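PDB 6EIO: antifreeze protein from Uncultured bacterium, which binds ice, apparently through two faces of its beta-solenoid, and so probably restrains the growth of ice crystals. Local coordinates for residues A[49-54]-A[69-74]; A[176-181]-A[194-199]; A[115-120]-A[133-138]. All coordinates share one frame; numbering follows the deposited sequence.

Contact 1: residues A[49-54]-A[69-74]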
ATOM      1  N   ALA A  49      -2.110   5.933 -20.255  0.74  9.08           N
ATOM      2  CA  ALA A  49      -1.378   4.669 -20.500  0.74  9.34           C
ATOM      3  C   ALA A  49      -0.835   3.964 -19.242  0.74  7.39           C
ATOM      4  O   ALA A  49       0.324   3.528 -19.193  0.74  8.71           O
ATOM      5  CB  ALA A  49      -0.221   4.911 -21.477  0.74 13.23           C
ATOM      6  N   THR A  50      -1.668   3.872 -18.220  1.00  6.29           N
ATOM      7  CA  THR A  50      -1.358   3.084 -17.049  1.00  5.75           C
ATOM      8  C   THR A  50      -1.015   1.662 -17.454  1.00  5.77           C
ATOM      9  O   THR A  50      -1.611   1.104 -18.377  1.00  6.85           O
ATOM     10  CB  THR A  50      -2.574   3.099 -16.128  1.00  5.89           C
ATOM     11  OG1 THR A  50      -2.694   4.431 -15.615  1.00  6.40           O
ATOM     12  CG2 THR A  50      -2.485   2.102 -14.964  1.00  6.14           C
ATOM     13  N   ASN A  51      -0.051   1.080 -16.747  1.00  5.47           N
ATOM     14  CA  ASN A  51       0.285  -0.319 -16.935  1.00  5.47           C
ATOM     15  C   ASN A  51       0.306  -0.979 -15.564  1.00  5.28           C
ATOM     16  O   ASN A  51       1.000  -0.509 -14.662  1.00  6.27           O
ATOM     17  CB  ASN A  51       1.637  -0.482 -17.631  1.00  6.69           C
ATOM     18  CG  ASN A  51       1.849  -1.899 -18.129  1.00  7.69           C
ATOM     19  OD1 ASN A  51       1.450  -2.238 -19.245  1.00  9.81           O
ATOM     20  ND2 ASN A  51       2.482  -2.730 -17.323  1.00  9.00           N
ATOM     21  N   ILE A  52      -0.430  -2.078 -15.440  1.00  5.29           N
ATOM     22  CA  ILE A  52      -0.446  -2.905 -14.231  1.00  5.39           C
ATOM     23  C   ILE A  52       0.161  -4.251 -14.580  1.00  5.32           C
ATOM     24  O   ILE A  52      -0.305  -4.911 -15.510  1.00  6.61           O
ATOM     25  CB  ILE A  52      -1.882  -3.094 -13.706  1.00  5.64           C
ATOM     26  CG1 ILE A  52      -2.502  -1.762 -13.286  1.00  6.20           C
ATOM     27  CG2 ILE A  52      -1.894  -4.093 -12.560  1.00  6.62           C
ATOM     28  CD1 ILE A  52      -4.009  -1.826 -13.097  1.00  8.08           C
ATOM     29  N   THR A  53       1.174  -4.672 -13.820  1.00  5.22           N
ATOM     30  CA  THR A  53       1.704  -6.034 -13.926  1.00  5.37           C
ATOM     31  C   THR A  53       1.298  -6.733 -12.634  1.00  4.97           C
ATOM     32  O   THR A  53       1.865  -6.487 -11.568  1.00  5.95           O
ATOM     33  CB  THR A  53       3.221  -6.087 -14.131  1.00  5.61           C
ATOM     34  OG1 THR A  53       3.601  -5.252 -15.232  1.00  7.30           O
ATOM     35  CG2 THR A  53       3.640  -7.514 -14.465  1.00  7.83           C
ATOM     36  N   GLY A  54       0.281  -7.575 -12.732  1.00  5.42           N
ATOM     37  CA  GLY A  54      -0.368  -8.174 -11.580  1.00  5.41           C
ATOM     38  C   GLY A  54      -1.852  -8.246 -11.839  1.00  5.08           C
ATOM     39  O   GLY A  54      -2.333  -7.720 -12.838  1.00  5.64           O
ATOM     40  N   PRO A  69      -7.227   3.226 -22.581  1.00  8.12           N
ATOM     41  CA  PRO A  69      -5.805   3.086 -22.915  1.00  9.92           C
ATOM     42  C   PRO A  69      -4.942   2.399 -21.862  1.00  8.06           C
ATOM     43  O   PRO A  69      -3.808   2.061 -22.169  1.00  9.67           O
ATOM     44  CB  PRO A  69      -5.361   4.536 -23.105  1.00  9.77           C
ATOM     45  CG  PRO A  69      -6.248   5.304 -22.199  1.00  9.28           C
ATOM     46  CD  PRO A  69      -7.575   4.637 -22.326  1.00  8.72           C
ATOM     47  N   GLY A  70      -5.452   2.215 -20.653  1.00  7.22           N
ATOM     48  CA  GLY A  70      -4.714   1.442 -19.676  1.00  7.56           C
ATOM     49  C   GLY A  70      -4.540   0.018 -20.166  1.00  7.20           C
ATOM     50  O   GLY A  70      -5.383  -0.506 -20.897  1.00  8.68           O
ATOM     51  N   ILE A  71      -3.456  -0.610 -19.701  1.00  8.08           N
ATOM     52  CA  ILE A  71      -3.063  -1.969 -20.071  0.56  8.83           C
ATOM     53  C   ILE A  71      -2.921  -2.790 -18.791  1.00  7.22           C
ATOM     54  O   ILE A  71      -2.196  -2.381 -17.868  1.00  6.72           O
ATOM     55  CB  ILE A  71      -1.726  -1.979 -20.843  0.56 13.06           C
ATOM     56  CG1 ILE A  71      -1.820  -1.190 -22.151  0.56 15.28           C
ATOM     57  CG2 ILE A  71      -1.269  -3.405 -21.103  0.56 15.63           C
ATOM     58  CD1 ILE A  71      -2.814  -1.758 -23.152  0.56 19.46           C
ATOM     59  N   LEU A  72      -3.569  -3.939 -18.754  1.00  8.49           N
ATOM     60  CA  LEU A  72      -3.454  -4.901 -17.673  1.00  7.76           C
ATOM     61  C   LEU A  72      -2.647  -6.093 -18.182  1.00  7.09           C
ATOM     62  O   LEU A  72      -3.112  -6.844 -19.049  1.00  9.16           O
ATOM     63  CB  LEU A  72      -4.836  -5.342 -17.208  1.00  7.77           C
ATOM     64  CG  LEU A  72      -4.817  -6.414 -16.128  1.00  7.71           C
ATOM     65  CD1 LEU A  72      -4.149  -5.909 -14.868  1.00  7.68           C
ATOM     66  CD2 LEU A  72      -6.246  -6.879 -15.855  1.00 10.26           C
ATOM     67  N   ASN A  73      -1.438  -6.256 -17.646  1.00  6.30           N
ATOM     68  CA  ASN A  73      -0.630  -7.455 -17.857  1.00  6.68           C
ATOM     69  C   ASN A  73      -0.874  -8.331 -16.628  1.00  5.79           C
ATOM     70  O   ASN A  73      -0.143  -8.276 -15.635  1.00  6.15           O
ATOM     71  CB  ASN A  73       0.837  -7.072 -18.019  1.00  7.76           C
ATOM     72  CG  ASN A  73       1.749  -8.264 -18.234  1.00 12.67           C
ATOM     73  OD1 ASN A  73       1.288  -9.396 -18.322  1.00 14.81           O
ATOM     74  ND2 ASN A  73       3.052  -8.010 -18.338  1.00 15.79           N
ATOM     75  N   GLY A  74      -1.972  -9.078 -16.688  1.00  5.85           N
ATOM     76  CA  GLY A  74      -2.530  -9.757 -15.537  1.00  5.81           C
ATOM     77  C   GLY A  74      -3.973 -10.095 -15.844  1.00  5.36           C
ATOM     78  O   GLY A  74      -4.450  -9.870 -16.959  1.00  6.43           O
TER
HETATM   79  O   HOH W   1       3.903  -5.336 -18.002  1.00  9.15           O

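Contact 2: residues A[176-181]-A[194-199]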
ATOM      1  N   TRP A 176       0.677  -0.410   4.934  1.00  4.92           N
ATOM      2  CA  TRP A 176       0.065   0.862   5.296  1.00  4.99           C
ATOM      3  C   TRP A 176      -1.433   0.609   5.454  1.00  4.94           C
ATOM      4  O   TRP A 176      -2.122   0.350   4.461  1.00  6.23           O
ATOM      5  CB  TRP A 176       0.272   1.917   4.204  1.00  5.03           C
ATOM      6  CG  TRP A 176       1.661   2.087   3.684  1.00  5.05           C
ATOM      7  CD1 TRP A 176       2.278   1.320   2.730  1.00  4.93           C
ATOM      8  CD2 TRP A 176       2.599   3.137   4.005  1.00  4.88           C
ATOM      9  NE1 TRP A 176       3.537   1.794   2.468  1.00  4.95           N
ATOM     10  CE2 TRP A 176       3.754   2.913   3.223  1.00  4.85           C
ATOM     11  CE3 TRP A 176       2.566   4.257   4.846  1.00  5.80           C
ATOM     12  CZ2 TRP A 176       4.850   3.770   3.255  1.00  5.48           C
ATOM     13  CZ3 TRP A 176       3.671   5.103   4.882  1.00  6.43           C
ATOM     14  CH2 TRP A 176       4.793   4.851   4.098  1.00  5.91           C
ATOM     15  N   GLN A 177      -1.937   0.683   6.686  1.00  4.73           N
ATOM     16  CA  GLN A 177      -3.356   0.528   6.960  1.00  5.07           C
ATOM     17  C   GLN A 177      -3.952   1.931   7.063  1.00  5.03           C
ATOM     18  O   GLN A 177      -3.556   2.717   7.930  1.00  6.04           O
ATOM     19  CB  GLN A 177      -3.535  -0.272   8.261  1.00  5.78           C
ATOM     20  CG  GLN A 177      -4.987  -0.386   8.703  1.00  7.32           C
ATOM     21  CD  GLN A 177      -5.437   0.755   9.584  1.00  6.74           C
ATOM     22  OE1 GLN A 177      -4.721   1.179  10.503  1.00  8.17           O
ATOM     23  NE2 GLN A 177      -6.628   1.273   9.301  1.00  7.82           N
ATOM     24  N   VAL A 178      -4.880   2.242   6.160  1.00  5.11           N
ATOM     25  CA  VAL A 178      -5.388   3.592   5.983  1.00  5.15           C
ATOM     26  C   VAL A 178      -6.879   3.589   6.319  1.00  5.26           C
ATOM     27  O   VAL A 178      -7.681   2.940   5.636  1.00  5.26           O
ATOM     28  CB  VAL A 178      -5.130   4.076   4.550  1.00  5.50           C
ATOM     29  CG1 VAL A 178      -5.744   5.461   4.326  1.00  6.81           C
ATOM     30  CG2 VAL A 178      -3.645   4.071   4.231  1.00  6.07           C
ATOM     31  N   SER A 179      -7.261   4.334   7.368  1.00  5.68           N
ATOM     32  CA  SER A 179      -8.632   4.261   7.850  1.00  6.11           C
ATOM     33  C   SER A 179      -9.610   5.057   7.001  1.00  5.96           C
ATOM     34  O   SER A 179     -10.822   4.856   7.128  1.00  7.37           O
ATOM     35  CB  SER A 179      -8.711   4.716   9.306  1.00  7.73           C
ATOM     36  OG  SER A 179      -7.927   3.902  10.160  1.00  9.81           O
ATOM     37  N   SER A 180      -9.116   5.953   6.150  1.00  6.19           N
ATOM     38  CA  SER A 180      -9.994   6.619   5.192  0.51  6.27           C
ATOM     39  C   SER A 180      -9.446   6.371   3.793  1.00  6.01           C
ATOM     40  O   SER A 180      -9.570   5.244   3.304  1.00  6.89           O
ATOM     41  CB  SER A 180     -10.306   8.060   5.568  0.51  7.21           C
ATOM     42  OG  SER A 180      -9.111   8.776   5.563  0.51  6.95           O
ATOM     43  N   SER A 181      -8.852   7.375   3.135  1.00  5.94           N
ATOM     44  CA  SER A 181      -8.391   7.275   1.763  1.00  5.73           C
ATOM     45  C   SER A 181      -6.929   7.692   1.644  1.00  5.31           C
ATOM     46  O   SER A 181      -6.362   8.343   2.528  1.00  5.69           O
ATOM     47  CB  SER A 181      -9.237   8.156   0.851  1.00  6.85           C
ATOM     48  OG  SER A 181     -10.554   7.636   0.727  1.00  7.94           O
ATOM     49  N   VAL A 194      -0.820  -1.006   0.459  1.00  4.41           N
ATOM     50  CA  VAL A 194      -1.723   0.017   0.990  1.00  4.57           C
ATOM     51  C   VAL A 194      -3.112  -0.611   1.087  1.00  4.64           C
ATOM     52  O   VAL A 194      -3.661  -1.036   0.069  1.00  5.76           O
ATOM     53  CB  VAL A 194      -1.744   1.259   0.077  1.00  5.17           C
ATOM     54  CG1 VAL A 194      -2.704   2.294   0.636  1.00  6.52           C
ATOM     55  CG2 VAL A 194      -0.343   1.831  -0.077  1.00  6.04           C
ATOM     56  N   ILE A 195      -3.658  -0.686   2.297  1.00  4.75           N
ATOM     57  CA  ILE A 195      -4.989  -1.237   2.516  1.00  5.06           C
ATOM     58  C   ILE A 195      -5.843  -0.114   3.077  1.00  5.13           C
ATOM     59  O   ILE A 195      -5.674   0.262   4.243  1.00  5.64           O
ATOM     60  CB  ILE A 195      -5.006  -2.450   3.447  1.00  6.88           C
ATOM     61  CG1 ILE A 195      -3.857  -3.415   3.159  1.00  8.37           C
ATOM     62  CG2 ILE A 195      -6.364  -3.132   3.316  1.00  9.24           C
ATOM     63  CD1 ILE A 195      -3.821  -4.604   4.090  1.00 14.32           C
ATOM     64  N   ALA A 196      -6.719   0.439   2.244  1.00  5.32           N
ATOM     65  CA  ALA A 196      -7.535   1.583   2.617  1.00  5.27           C
ATOM     66  C   ALA A 196      -8.983   1.156   2.809  1.00  5.25           C
ATOM     67  O   ALA A 196      -9.519   0.339   2.046  1.00  6.11           O
ATOM     68  CB  ALA A 196      -7.492   2.680   1.563  1.00  6.73           C
ATOM     69  N   LEU A 197      -9.643   1.743   3.809  1.00  5.51           N
ATOM     70  CA  LEU A 197     -11.060   1.463   3.992  1.00  5.52           C
ATOM     71  C   LEU A 197     -11.880   1.991   2.824  1.00  5.61           C
ATOM     72  O   LEU A 197     -12.846   1.344   2.387  1.00  6.16           O
ATOM     73  CB  LEU A 197     -11.538   2.092   5.301  1.00  6.72           C
ATOM     74  CG  LEU A 197     -12.999   1.798   5.668  1.00  7.87           C
ATOM     75  CD1 LEU A 197     -13.215   0.303   5.878  1.00 10.22           C
ATOM     76  CD2 LEU A 197     -13.387   2.568   6.902  1.00 11.24           C
ATOM     77  N   GLU A 198     -11.533   3.191   2.354  1.00  5.84           N
ATOM     78  CA  GLU A 198     -12.320   3.895   1.354  1.00  6.11           C
ATOM     79  C   GLU A 198     -11.619   3.833  -0.004  1.00  5.72           C
ATOM     80  O   GLU A 198     -11.659   2.779  -0.645  1.00  6.50           O
ATOM     81  CB  GLU A 198     -12.683   5.307   1.843  1.00  7.66           C
ATOM     82  CG  GLU A 198     -13.600   5.268   3.077  1.00 12.11           C
ATOM     83  CD  GLU A 198     -15.013   4.708   2.812  1.00 16.76           C
ATOM     84  OE1 GLU A 198     -15.395   4.492   1.634  1.00 19.33           O
ATOM     85  OE2 GLU A 198     -15.745   4.503   3.803  1.00 23.94           O
ATOM     86  N   SER A 199     -11.011   4.927  -0.456  1.00  6.10           N
ATOM     87  CA  SER A 199     -10.522   5.046  -1.819  1.00  5.77           C
ATOM     88  C   SER A 199      -9.012   5.279  -1.864  1.00  5.55           C
ATOM     89  O   SER A 199      -8.383   5.693  -0.882  1.00  6.32           O
ATOM     90  CB  SER A 199     -11.236   6.190  -2.513  1.00  6.48           C
ATOM     91  OG  SER A 199     -12.607   5.889  -2.703  1.00  8.41           O
TER

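Contact 3: residues A[115-120]-A[133-138]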
ATOM      1  N   LEU A 115      12.483  11.128   7.126  1.00  8.76           N
ATOM      2  CA  LEU A 115      12.653  10.199   8.227  1.00  9.02           C
ATOM      3  C   LEU A 115      13.050   8.818   7.729  1.00  8.29           C
ATOM      4  O   LEU A 115      12.673   8.388   6.647  1.00 10.99           O
ATOM      5  CB  LEU A 115      11.375  10.050   9.034  1.00 11.01           C
ATOM      6  CG  LEU A 115      10.954  11.253   9.837  1.00 17.99           C
ATOM      7  CD1 LEU A 115       9.690  10.881  10.586  1.00 21.96           C
ATOM      8  CD2 LEU A 115      12.037  11.713  10.800  1.00 25.51           C
ATOM      9  N   THR A 116      13.803   8.130   8.568  1.00  7.88           N
ATOM     10  CA  THR A 116      14.055   6.710   8.453  1.00  8.04           C
ATOM     11  C   THR A 116      13.220   5.970   9.481  1.00  9.44           C
ATOM     12  O   THR A 116      13.227   6.292  10.666  1.00 14.85           O
ATOM     13  CB  THR A 116      15.517   6.384   8.665  1.00  8.80           C
ATOM     14  OG1 THR A 116      16.209   6.751   7.484  1.00 10.28           O
ATOM     15  CG2 THR A 116      15.693   4.891   8.909  1.00 13.69           C
ATOM     16  N   LEU A 117      12.495   4.989   9.013  1.00  6.62           N
ATOM     17  CA  LEU A 117      11.698   4.104   9.851  1.00  5.70           C
ATOM     18  C   LEU A 117      12.374   2.741   9.883  1.00  5.36           C
ATOM     19  O   LEU A 117      12.562   2.103   8.844  1.00  5.93           O
ATOM     20  CB  LEU A 117      10.271   3.995   9.324  1.00  6.60           C
ATOM     21  CG  LEU A 117       9.512   5.311   9.204  1.00  9.46           C
ATOM     22  CD1 LEU A 117       8.090   5.060   8.734  1.00 13.48           C
ATOM     23  CD2 LEU A 117       9.526   6.072  10.525  1.00 13.29           C
ATOM     24  N   THR A 118      12.724   2.299  11.081  1.00  5.34           N
ATOM     25  CA  THR A 118      13.261   0.976  11.332  1.00  5.30           C
ATOM     26  C   THR A 118      12.111   0.002  11.612  1.00  5.05           C
ATOM     27  O   THR A 118      10.942   0.393  11.694  1.00  5.38           O
ATOM     28  CB  THR A 118      14.287   1.077  12.473  1.00  5.69           C
ATOM     29  OG1 THR A 118      13.725   1.833  13.552  1.00  6.23           O
ATOM     30  CG2 THR A 118      15.550   1.802  12.003  1.00  7.03           C
ATOM     31  N   PRO A 119      12.394  -1.307  11.696  1.00  5.30           N
ATOM     32  CA  PRO A 119      11.295  -2.285  11.721  1.00  5.53           C
ATOM     33  C   PRO A 119      10.399  -2.132  12.936  1.00  5.35           C
ATOM     34  O   PRO A 119      10.843  -1.769  14.028  1.00  6.14           O
ATOM     35  CB  PRO A 119      12.022  -3.629  11.728  1.00  6.05           C
ATOM     36  CG  PRO A 119      13.319  -3.333  11.003  1.00  6.24           C
ATOM     37  CD  PRO A 119      13.700  -1.973  11.527  1.00  6.09           C
ATOM     38  N   GLY A 120       9.129  -2.469  12.748  1.00  5.29           N
ATOM     39  CA  GLY A 120       8.184  -2.509  13.851  1.00  5.70           C
ATOM     40  C   GLY A 120       6.841  -1.930  13.477  1.00  5.39           C
ATOM     41  O   GLY A 120       6.413  -2.010  12.315  1.00  6.20           O
ATOM     42  N   GLY A 133      10.740  15.845   1.012  0.60 18.45           N
ATOM     43  CA  GLY A 133      11.595  14.706   1.167  0.60 13.66           C
ATOM     44  C   GLY A 133      10.935  13.336   1.171  0.60  9.83           C
ATOM     45  O   GLY A 133       9.713  13.119   1.086  0.60 10.94           O
ATOM     46  N   ASP A 134      11.833  12.383   1.270  1.00  7.70           N
ATOM     47  CA  ASP A 134      11.498  10.987   1.035  1.00  6.52           C
ATOM     48  C   ASP A 134      11.454  10.259   2.370  1.00  6.26           C
ATOM     49  O   ASP A 134      12.089  10.676   3.329  1.00  7.77           O
ATOM     50  CB  ASP A 134      12.551  10.344   0.144  1.00  6.70           C
ATOM     51  CG  ASP A 134      12.705  11.078  -1.172  1.00  7.36           C
ATOM     52  OD1 ASP A 134      11.672  11.420  -1.774  1.00  7.85           O
ATOM     53  OD2 ASP A 134      13.864  11.313  -1.591  1.00 10.02           O
ATOM     54  N   VAL A 135      10.713   9.159   2.445  1.00  5.97           N
ATOM     55  CA  VAL A 135      10.719   8.323   3.636  0.55  5.61           C
ATOM     56  C   VAL A 135      11.499   7.055   3.319  1.00  5.54           C
ATOM     57  O   VAL A 135      11.315   6.453   2.259  1.00  6.57           O
ATOM     58  CB  VAL A 135       9.294   8.051   4.170  0.55  5.83           C
ATOM     59  CG1 VAL A 135       8.430   7.280   3.136  0.55  5.01           C
ATOM     60  CG2 VAL A 135       9.365   7.327   5.534  0.55  7.60           C
ATOM     61  N   THR A 136      12.380   6.663   4.237  1.00  5.36           N
ATOM     62  CA  THR A 136      13.219   5.486   4.053  1.00  5.27           C
ATOM     63  C   THR A 136      12.843   4.425   5.072  1.00  5.41           C
ATOM     64  O   THR A 136      12.771   4.711   6.268  1.00  7.03           O
ATOM     65  CB  THR A 136      14.699   5.854   4.201  1.00  6.06           C
ATOM     66  OG1 THR A 136      15.040   6.818   3.209  1.00  6.68           O
ATOM     67  CG2 THR A 136      15.589   4.649   4.023  1.00  7.22           C
ATOM     68  N   PHE A 137      12.606   3.211   4.591  1.00  4.82           N
ATOM     69  CA  PHE A 137      12.446   2.044   5.448  1.00  5.03           C
ATOM     70  C   PHE A 137      13.783   1.322   5.477  1.00  4.69           C
ATOM     71  O   PHE A 137      14.305   0.957   4.423  1.00  5.55           O
ATOM     72  CB  PHE A 137      11.344   1.140   4.903  1.00  5.35           C
ATOM     73  CG  PHE A 137       9.980   1.748   5.083  1.00  5.43           C
ATOM     74  CD1 PHE A 137       9.460   2.661   4.183  1.00  6.22           C
ATOM     75  CD2 PHE A 137       9.218   1.415   6.171  1.00  7.90           C
ATOM     76  CE1 PHE A 137       8.229   3.240   4.414  1.00  6.50           C
ATOM     77  CE2 PHE A 137       7.979   1.977   6.376  1.00  9.17           C
ATOM     78  CZ  PHE A 137       7.481   2.900   5.499  1.00  7.29           C
ATOM     79  N   ASP A 138      14.341   1.154   6.675  1.00  5.15           N
ATOM     80  CA  ASP A 138      15.686   0.615   6.840  1.00  4.96           C
ATOM     81  C   ASP A 138      15.586  -0.625   7.721  1.00  5.16           C
ATOM     82  O   ASP A 138      15.191  -0.542   8.885  1.00  5.71           O
ATOM     83  CB  ASP A 138      16.601   1.682   7.437  1.00  5.26           C
ATOM     84  CG  ASP A 138      18.078   1.333   7.377  1.00  5.51           C
ATOM     85  OD1 ASP A 138      18.419   0.135   7.549  1.00  5.83           O
ATOM     86  OD2 ASP A 138      18.878   2.289   7.180  1.00  6.51           O
TER
HETATM   87  O   HOH W   2      14.473   9.358   4.058  1.00 10.65           O

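Contact 1: residues A[49-54]-A[69-74]
CG2 of T53, anti to the backbone N, lies 3.9 Å from ND2 of N73, whose CG is likewise anti to its own backbone N (chi1 180°), and the two side chains lie side by side on one face of the paired strands 51-53 and 71-73. N51 rises from the same face, its CG also anti to the backbone N (chi1 -166°), and all three side chains come together around one water. ND2 of N51 gives that water a hydrogen bond of 3.0 Å. ND2 of N73 gives a shorter one, 2.8 Å, and OG1 of T53 is bonded to the same oxygen at 2.8 Å. Three side chains from two strands thus grip one solvent molecule, which bridges N51 and N73 across the contact. The backbones beneath run parallel in a regular ladder: T50 O accepts a hydrogen bond from I71 N, I71 O from I52 N, I52 O from N73 N, and N73 O from G54 N. Such in-register stacking of successive coils is the repeat of a beta-solenoid, the fold of this ice-binding family. On the reverse face the chain of L72, extended at its first torsion (chi1 177°), carries CD1 to within 3.7 Å of CG2 of I52, and the same methyl sits 3.3 Å from G54 O. The side chains of I52 and T50 both touch M221 of strand 219-222, while OG1 of T50 is bonded to N46 and to the backbone of N224. At the end of the ladder a side chain on G74 would collide with G54 O, which makes glycine a natural fit for this position.

Contact 2: residues A[176-181]-A[194-199]
S181 reaches across to S199 with its hydroxyl: OG accepts the backbone N-H of S199 at 3.0 Å, with an angle of 157° at the hydrogen. OG stands anti to its own carbonyl carbon (chi1 -69°), which directs it at the next coil, where it also touches CB of E198 at 3.3 Å. An alanine here would probably leave the N-H of S199 without this acceptor and open a small gap beside CB of E198. One step back, S180 O receives the N-H of E198, and S179 O lies 3.4 Å from CD2 of L197. Residues 179-181 and 197-199 follow closely similar backbone angles, so two successive corners of the solenoid stack on one another. Leading into these corners, strands 176-178 and 194-196 run parallel and exchange hydrogen bonds, among them I195 N to W176 O at 2.8 Å. On one face of them CD1 of the W176 indole meets CG2 of V194 at 3.9 Å, and V178 packs its CG2 against the other methyl of V194 and its CB against CB of A196. On the other face NE2 of Q177 donates to OG of S179 at 3.1 Å, nearly in its amide plane; that hydroxyl is also hydrogen-bonded to I151 O. Further out, NE1 of W176 is held by K191 O and OG of S199 by the backbone N of A218. Strands 147-151 and 155-157 cover W176 and V178, whereas Y94 of helix 81-99 lies against Q177, S179 and L197.

Contact 3: residues A[115-120]-A[133-138]
Strands 116-117 and 135-138 run parallel, with T116 level with T136 and L117 with F137, and alternating hydrogen bonds lace them together: T136 N to L115 O, L117 N to T136 O at 2.8 Å, and D138 N to L117 O. From L117 the methyl CD1 approaches the F137 ring obliquely, 3.9 Å from CE2 and equally close to CZ. Paired in register on one face and alike in their first torsion (CG anti to the carbonyl carbon, chi1 -58° in L117 and -71° in F137), the two side chains lie side by side, pointing the same way. This is the inward face: both residues touch I149 of strand 147-151, and the F137 ring also meets F147 edge-to-face. Here one coil of the beta-solenoid lies directly on the next, strand 135-138 being flanked on its far side by strand 163-166, while 116-117 forms the margin of this three-stranded sheet. T116 and T136 occupy the outward face. OG1 of T116 lies 3.7 Å from CB of T136, and the methyl CG2 of T116 rests at 3.6 Å on CB of D138. The hydroxyl of T136 instead donates to a water at 2.7 Å, which in turn donates hydrogen bonds to D134 O at 2.8 Å and, over a longer 3.3 Å, to L115 O. L115 O therefore accepts both the T136 amide and this water. Where the strands end, P119 lays its CD 3.4 Å from D138 O, and the carboxylate of D138 turns to the backbone N of L140 through OD1.

From the N terminus, contact 1 comes first, closing a loop over residues 55-68, which hold strands 55-58 and 63-65. Helix 81-99 follows. Contact 3 then closes residues 121-132 and contact 2 residues 182-193; the three loops follow in series, with neither nesting nor crossing. Strand 51-53 of contact 1 also pairs with 225-227, so the N-terminal coils stack on the last coil of the chain. Contacts 1 and 3 lie on opposite sides of the chain's centre, their own centres about 29 Å apart. Contacts 2 and 3 touch in the interior, where CZ2 of W176 packs 3.6 Å from CZ of F137, joining two sides of the solenoid.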